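Local coordinates for TatD-related deoxyribonuclease (Thermotoga maritima, PDB 1J6O), which is probably a metal-dependent deoxyribonuclease of the TatD family, hydrolysing ester bonds of DNA on a TIM-barrel scaffold, at residues A[202-205]-A[206-210]; A[236-239]-A[240-244]; A[245-248]-A[249-252]. All coordinates share one frame; numbering follows the deposited sequence.

In the fold
The three contacts follow one another along the chain without nesting or crossing; contacts 1 and 3 round the corners between elements, while contact 2 spans successive turns within one helix. Contact 1 leads from helix 195-204 into strand 209-211, completing the last beta-alpha-beta unit of the parallel barrel sheet. Contact 2 follows inside helix 233-244. Contact 3 leaves that helix through Gly245 and starts helix 248-264. Leu206 ties them together: its CD2 packs on Leu244 CD1 at 3.7 Å, while its CD1 lies against Val251 of contact 3. Contacts 2 and 3 meet at the end of helix 233-244.

Contact 1: A[202-205]-A[206-210]; sequences KRVG and LEYIV
Val204 and Gly205, where the chain leaves helix 195-204, meet Tyr208 and Ile209 round the turn into strand 209-211. Gly205 has a phi of 84°, and at its backbone angles a side chain would be jammed against the carbonyl oxygen of Val204, which explains why glycine stands here. Leu206 merely follows the glycine round the turn; its CB points away from the helix end, as suits a leucine that serves other helices. Glu207 makes little of the contact itself, yet its CB lies 4.0 Å above the plane of the Tyr208 ring, over the centre of one face, so that its aliphatic root packs on the aromatic surface while its carboxylate stays at the protein exterior.

Tyr208 turns back on the helix end. Its CB meets Val204 CG1 at 3.5 Å, and CD2 lies 3.9 Å from the same methyl. The two side chains run at a slant to each other. Val204 presents this methyl because CG1 stands opposite its own backbone N (chi1 175°). The Val204 carbonyl oxygen lies at the ring edge, near its plane, 3.7 Å from CD2. A tyrosine suits this border, with apolar carbons against the valine and a polar hydroxyl at the far end. Ile209 then enters the strand, its CG2 3.8 Å from Gly205 O and 4.3 Å from Val204 CG1; a beta-branched, wholly apolar residue fits this buried start.

The turn completes a beta-alpha-beta unit: Tyr208 and Val210 share backbone hydrogen bonds with Leu183 of strand 181-185. Val204 and Tyr208 rest on Ile177 of helix 170-179, whereas Leu206 reaches Ile240 of helix 233-244 and Val251 of helix 248-264.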
loop_
_atom_site.group_PDB
_atom_site.type_symbol
_atom_site.label_atom_id
_atom_site.label_comp_id
_atom_site.label_asym_id
_atom_site.label_seq_id
_atom_site.Cartn_x
_atom_site.Cartn_y
_atom_site.Cartn_z
ATOM N N LYS A 202 -14.816 -0.306 -11.637
ATOM C CA LYS A 202 -16.230 -0.563 -11.893
ATOM C C LYS A 202 -16.574 -2.060 -11.866
ATOM O O LYS A 202 -17.602 -2.463 -11.310
ATOM C CB LYS A 202 -16.625 0.056 -13.241
ATOM C CG LYS A 202 -18.134 0.224 -13.454
ATOM C CD LYS A 202 -18.406 1.180 -14.622
ATOM C CE LYS A 202 -19.904 1.278 -14.960
ATOM N NZ LYS A 202 -20.172 2.250 -16.086
ATOM N N ARG A 203 -15.700 -2.868 -12.455
ATOM C CA ARG A 203 -15.882 -4.322 -12.522
ATOM C C ARG A 203 -15.607 -5.049 -11.222
ATOM O O ARG A 203 -16.284 -6.025 -10.884
ATOM C CB ARG A 203 -14.947 -4.936 -13.573
ATOM C CG ARG A 203 -15.046 -4.367 -14.987
ATOM C CD ARG A 203 -16.259 -4.887 -15.733
ATOM N NE ARG A 203 -16.179 -6.327 -16.001
ATOM C CZ ARG A 203 -15.292 -6.898 -16.816
ATOM N NH1 ARG A 203 -14.390 -6.163 -17.455
ATOM N NH2 ARG A 203 -15.318 -8.211 -17.010
ATOM N N VAL A 204 -14.603 -4.585 -10.488
ATOM C CA VAL A 204 -14.239 -5.221 -9.230
ATOM C C VAL A 204 -15.149 -4.915 -8.045
ATOM O O VAL A 204 -15.454 -5.799 -7.246
ATOM C CB VAL A 204 -12.782 -4.867 -8.867
ATOM C CG1 VAL A 204 -12.432 -5.427 -7.508
ATOM C CG2 VAL A 204 -11.840 -5.440 -9.939
ATOM N N GLY A 205 -15.560 -3.662 -7.906
ATOM C CA GLY A 205 -16.428 -3.342 -6.797
ATOM C C GLY A 205 -15.714 -3.064 -5.488
ATOM O O GLY A 205 -14.513 -3.301 -5.348
ATOM N N LEU A 206 -16.485 -2.605 -4.511
ATOM C CA LEU A 206 -15.959 -2.272 -3.202
ATOM C C LEU A 206 -15.445 -3.368 -2.286
ATOM O O LEU A 206 -14.689 -3.087 -1.367
ATOM C CB LEU A 206 -16.988 -1.439 -2.436
ATOM C CG LEU A 206 -17.304 -0.042 -3.000
ATOM C CD1 LEU A 206 -18.334 0.621 -2.095
ATOM C CD2 LEU A 206 -16.052 0.835 -3.042
ATOM N N GLU A 207 -15.831 -4.617 -2.514
ATOM C CA GLU A 207 -15.369 -5.683 -1.646
ATOM C C GLU A 207 -13.873 -5.975 -1.786
ATOM O O GLU A 207 -13.260 -6.562 -0.892
ATOM C CB GLU A 207 -16.152 -6.965 -1.958
ATOM C CG GLU A 207 -15.969 -8.069 -0.950
ATOM C CD GLU A 207 -16.672 -9.361 -1.354
ATOM O OE1 GLU A 207 -17.784 -9.287 -1.929
ATOM O OE2 GLU A 207 -16.112 -10.448 -1.081
ATOM N N TYR A 208 -13.269 -5.522 -2.873
ATOM C CA TYR A 208 -11.849 -5.802 -3.073
ATOM C C TYR A 208 -10.885 -4.640 -3.186
ATOM O O TYR A 208 -9.787 -4.809 -3.689
ATOM C CB TYR A 208 -11.711 -6.673 -4.319
ATOM C CG TYR A 208 -12.538 -7.926 -4.211
ATOM C CD1 TYR A 208 -12.275 -8.856 -3.209
ATOM C CD2 TYR A 208 -13.625 -8.147 -5.056
ATOM C CE1 TYR A 208 -13.081 -9.981 -3.030
ATOM C CE2 TYR A 208 -14.446 -9.285 -4.885
ATOM C CZ TYR A 208 -14.159 -10.184 -3.867
ATOM O OH TYR A 208 -14.939 -11.296 -3.649
ATOM N N ILE A 209 -11.261 -3.476 -2.700
ATOM C CA ILE A 209 -10.339 -2.358 -2.816
ATOM C C ILE A 209 -10.104 -1.561 -1.536
ATOM O O ILE A 209 -10.948 -1.531 -0.648
ATOM C CB ILE A 209 -10.842 -1.350 -3.861
ATOM C CG1 ILE A 209 -12.207 -0.831 -3.446
ATOM C CG2 ILE A 209 -10.983 -2.014 -5.251
ATOM C CD1 ILE A 209 -12.716 0.316 -4.292
ATOM N N VAL A 210 -8.921 -0.953 -1.438
ATOM C CA VAL A 210 -8.597 -0.125 -0.290
ATOM C C VAL A 210 -8.060 1.144 -0.942
ATOM O O VAL A 210 -7.668 1.125 -2.119
ATOM C CB VAL A 210 -7.533 -0.699 0.645
ATOM C CG1 VAL A 210 -8.146 -1.803 1.493
ATOM C CG2 VAL A 210 -6.309 -1.157 -0.169
#

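Contact 2: A[236-239]-A[240-244]; sequences VVET and ISQVL
Gln242 lies one helical turn beyond Glu238, and the two side chains run alongside each other in the same direction. Its CB is 3.6 Å from both Thr239 O and Glu238 O. CG, standing opposite its own carbonyl carbon (chi1 -59°), comes to 3.0 Å from Glu238 O. CD then passes beside Glu238 CG, and at the tip NE2 lies 3.6 Å from that same methylene. The amide and carboxylate planes are 37° apart. Water 1 spans their ends, accepting from Gln242 NE2 and donating weakly to Glu238 OE2. Glutamate and glutamine suit these positions: long polar chains can lay methylenes together while their ends reach water.

On the buried side, Ile240 CD1 packs 3.9 Å from Val236 CG1, two branched apolar residues placed side by side facing strand 209-211. Ser241 OG folds back to donate to Glu238 O at 2.6 Å, meeting that oxygen 25° out of the carbonyl plane. The carbonyl also receives Gln242 N.

Glu238 O is thus gripped by two donors, and the small serine satisfies its buried hydroxyl within its own helix. Val236 and Ile240 face the core, while Glu238 and the exposed Gln242 share a water, weakly held on the carboxylate side.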
loop_
_atom_site.group_PDB
_atom_site.type_symbol
_atom_site.label_atom_id
_atom_site.label_comp_id
_atom_site.label_asym_id
_atom_site.label_seq_id
_atom_site.Cartn_x
_atom_site.Cartn_y
_atom_site.Cartn_z
ATOM N N VAL A 236 -10.170 10.790 -4.378
ATOM C CA VAL A 236 -10.111 9.410 -4.860
ATOM C C VAL A 236 -11.457 8.759 -4.554
ATOM O O VAL A 236 -12.007 8.028 -5.383
ATOM C CB VAL A 236 -8.953 8.617 -4.163
ATOM C CG1 VAL A 236 -9.005 7.119 -4.538
ATOM C CG2 VAL A 236 -7.607 9.222 -4.617
ATOM N N VAL A 237 -11.961 9.004 -3.350
ATOM C CA VAL A 237 -13.235 8.447 -2.947
ATOM C C VAL A 237 -14.346 9.020 -3.861
ATOM O O VAL A 237 -15.241 8.295 -4.320
ATOM C CB VAL A 237 -13.542 8.821 -1.483
ATOM C CG1 VAL A 237 -15.028 8.579 -1.177
ATOM C CG2 VAL A 237 -12.656 7.995 -0.532
ATOM N N GLU A 238 -14.282 10.326 -4.110
ATOM C CA GLU A 238 -15.272 10.982 -4.957
ATOM C C GLU A 238 -15.356 10.283 -6.300
ATOM O O GLU A 238 -16.441 9.889 -6.739
ATOM C CB GLU A 238 -14.901 12.447 -5.147
ATOM C CG GLU A 238 -15.745 13.188 -6.151
ATOM C CD GLU A 238 -15.448 14.675 -6.116
ATOM O OE1 GLU A 238 -14.246 15.034 -6.078
ATOM O OE2 GLU A 238 -16.413 15.475 -6.125
ATOM N N THR A 239 -14.217 10.099 -6.949
ATOM C CA THR A 239 -14.216 9.433 -8.244
ATOM C C THR A 239 -14.763 8.014 -8.146
ATOM O O THR A 239 -15.601 7.606 -8.968
ATOM C CB THR A 239 -12.789 9.419 -8.863
ATOM O OG1 THR A 239 -12.397 10.766 -9.165
ATOM C CG2 THR A 239 -12.736 8.584 -10.141
ATOM N N ILE A 240 -14.301 7.251 -7.153
ATOM C CA ILE A 240 -14.784 5.880 -7.011
ATOM C C ILE A 240 -16.286 5.844 -6.841
ATOM O O ILE A 240 -16.959 5.012 -7.456
ATOM C CB ILE A 240 -14.112 5.166 -5.821
ATOM C CG1 ILE A 240 -12.614 4.994 -6.127
ATOM C CG2 ILE A 240 -14.778 3.803 -5.552
ATOM C CD1 ILE A 240 -11.814 4.425 -4.944
ATOM N N SER A 241 -16.817 6.739 -6.020
ATOM C CA SER A 241 -18.259 6.779 -5.799
ATOM C C SER A 241 -19.004 7.117 -7.098
ATOM O O SER A 241 -20.067 6.552 -7.397
ATOM C CB SER A 241 -18.599 7.808 -4.714
ATOM O OG SER A 241 -18.410 9.145 -5.167
ATOM N N GLN A 242 -18.440 8.013 -7.896
ATOM C CA GLN A 242 -19.105 8.381 -9.137
ATOM C C GLN A 242 -19.069 7.247 -10.148
ATOM O O GLN A 242 -20.066 6.946 -10.811
ATOM C CB GLN A 242 -18.452 9.634 -9.713
ATOM C CG GLN A 242 -18.531 10.781 -8.736
ATOM C CD GLN A 242 -17.776 11.993 -9.182
ATOM O OE1 GLN A 242 -16.778 11.893 -9.905
ATOM N NE2 GLN A 242 -18.230 13.160 -8.740
ATOM N N VAL A 243 -17.920 6.596 -10.258
ATOM C CA VAL A 243 -17.804 5.497 -11.206
ATOM C C VAL A 243 -18.695 4.308 -10.839
ATOM O O VAL A 243 -19.196 3.596 -11.729
ATOM C CB VAL A 243 -16.332 5.026 -11.322
ATOM C CG1 VAL A 243 -16.266 3.638 -11.975
ATOM C CG2 VAL A 243 -15.516 6.037 -12.155
ATOM N N LEU A 244 -18.903 4.087 -9.543
ATOM C CA LEU A 244 -19.729 2.974 -9.089
ATOM C C LEU A 244 -21.176 3.355 -8.875
ATOM O O LEU A 244 -22.004 2.490 -8.604
ATOM C CB LEU A 244 -19.194 2.410 -7.777
ATOM C CG LEU A 244 -17.844 1.695 -7.852
ATOM C CD1 LEU A 244 -17.392 1.374 -6.444
ATOM C CD2 LEU A 244 -17.966 0.435 -8.676
HETATM O O HOH W 1 -16.728 15.881 -8.948
#

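Contact 3: A[245-248]-A[249-252]; sequences GVPE and AKVD
Pro247 CD and Lys250 CG are pressed together at 3.4 Å, closer than carbons usually pack. The lysine chain crosses the proline ring at a slant: CE comes to 3.6 Å from Pro247 CD, and NZ lies 3.9 Å from CG of the ring. Bends at chi2 (-137°) and chi4 (-50°) bring the chain across the ring, so that CG and CE both approach Pro247 CD. A lysine suits this exposed place because its long hydrocarbon can pack on the ring while carrying its ammonium group at the end.

Beside this pair, Val246 CG2 meets Val251 CG2 at 3.9 Å, the two side chains crossing at about a right angle. CG2 of Val246 also approaches Lys250 CB, so one methyl serves two neighbours on the new helix.

These residues make the junction between two helices. Gly245, with positive phi, is the C-prime residue of a Schellman motif that ends helix 233-244, its own N turned to Gln242 O and Val246 N to Ser241 O; lacking a side chain, glycine takes up this conformation easily. Pro247 then stands at the N-cap position of helix 248-264, where a restricted phi is tolerated and the missing N-H is no loss to the helix, whose bonding pattern does not use the N-cap N-H. Its carbonyl begins the new bonding pattern. Lys250 N donates to Pro247 O at 2.9 Å from well above the carbonyl plane, and Val251 N adds a weak bond to the same oxygen. One residue later the pattern is regular, with Asp252 N donating to Glu248 O at an N-H...O angle of 171°.

Glu248 carries its acid in the first turn, where the helix dipole would probably favour negative charge; Asp252 lies one turn on, its OD2 5.8 Å from Glu248 OE1. Glu248 packs on Glu238 and Ser241 of the preceding helix, and Asp252 on Val237.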
loop_
_atom_site.group_PDB
_atom_site.type_symbol
_atom_site.label_atom_id
_atom_site.label_comp_id
_atom_site.label_asym_id
_atom_site.label_seq_id
_atom_site.Cartn_x
_atom_site.Cartn_y
_atom_site.Cartn_z
ATOM N N GLY A 245 -21.464 4.645 -8.984
ATOM C CA GLY A 245 -22.821 5.110 -8.786
ATOM C C GLY A 245 -23.326 4.863 -7.371
ATOM O O GLY A 245 -24.494 4.483 -7.187
ATOM N N VAL A 246 -22.473 5.065 -6.361
ATOM C CA VAL A 246 -22.884 4.853 -4.972
ATOM C C VAL A 246 -22.494 6.042 -4.080
ATOM O O VAL A 246 -21.658 6.865 -4.453
ATOM C CB VAL A 246 -22.277 3.536 -4.373
ATOM C CG1 VAL A 246 -22.618 2.350 -5.270
ATOM C CG2 VAL A 246 -20.757 3.658 -4.210
ATOM N N PRO A 247 -23.121 6.169 -2.903
ATOM C CA PRO A 247 -22.766 7.294 -2.027
ATOM C C PRO A 247 -21.287 7.226 -1.576
ATOM O O PRO A 247 -20.705 6.133 -1.491
ATOM C CB PRO A 247 -23.720 7.128 -0.842
ATOM C CG PRO A 247 -24.880 6.358 -1.408
ATOM C CD PRO A 247 -24.237 5.383 -2.357
ATOM N N GLU A 248 -20.681 8.379 -1.288
ATOM C CA GLU A 248 -19.285 8.392 -0.845
ATOM C C GLU A 248 -19.211 7.662 0.489
ATOM O O GLU A 248 -18.189 7.070 0.841
ATOM C CB GLU A 248 -18.766 9.832 -0.697
ATOM C CG GLU A 248 -18.618 10.558 -2.016
ATOM C CD GLU A 248 -18.039 11.949 -1.857
ATOM O OE1 GLU A 248 -18.166 12.520 -0.750
ATOM O OE2 GLU A 248 -17.475 12.479 -2.838
ATOM N N ALA A 249 -20.311 7.694 1.231
ATOM C CA ALA A 249 -20.343 7.021 2.510
ATOM C C ALA A 249 -20.147 5.527 2.293
ATOM O O ALA A 249 -19.555 4.851 3.136
ATOM C CB ALA A 249 -21.677 7.265 3.206
ATOM N N LYS A 250 -20.637 5.004 1.171
ATOM C CA LYS A 250 -20.492 3.570 0.897
ATOM C C LYS A 250 -19.056 3.203 0.569
ATOM O O LYS A 250 -18.568 2.134 0.967
ATOM C CB LYS A 250 -21.405 3.106 -0.254
ATOM C CG LYS A 250 -22.912 3.279 0.014
ATOM C CD LYS A 250 -23.711 2.040 -0.455
ATOM C CE LYS A 250 -25.187 2.367 -0.635
ATOM N NZ LYS A 250 -25.742 3.068 0.567
ATOM N N VAL A 251 -18.385 4.080 -0.162
ATOM C CA VAL A 251 -17.004 3.822 -0.519
ATOM C C VAL A 251 -16.140 3.872 0.748
ATOM O O VAL A 251 -15.303 3.000 0.985
ATOM C CB VAL A 251 -16.479 4.864 -1.512
ATOM C CG1 VAL A 251 -15.088 4.477 -1.937
ATOM C CG2 VAL A 251 -17.407 4.954 -2.727
ATOM N N ASP A 252 -16.362 4.894 1.566
ATOM C CA ASP A 252 -15.599 5.053 2.801
ATOM C C ASP A 252 -15.782 3.906 3.766
ATOM O O ASP A 252 -14.813 3.408 4.318
ATOM C CB ASP A 252 -15.988 6.327 3.550
ATOM C CG ASP A 252 -15.550 7.598 2.845
ATOM O OD1 ASP A 252 -14.586 7.578 2.073
ATOM O OD2 ASP A 252 -16.186 8.649 3.086
#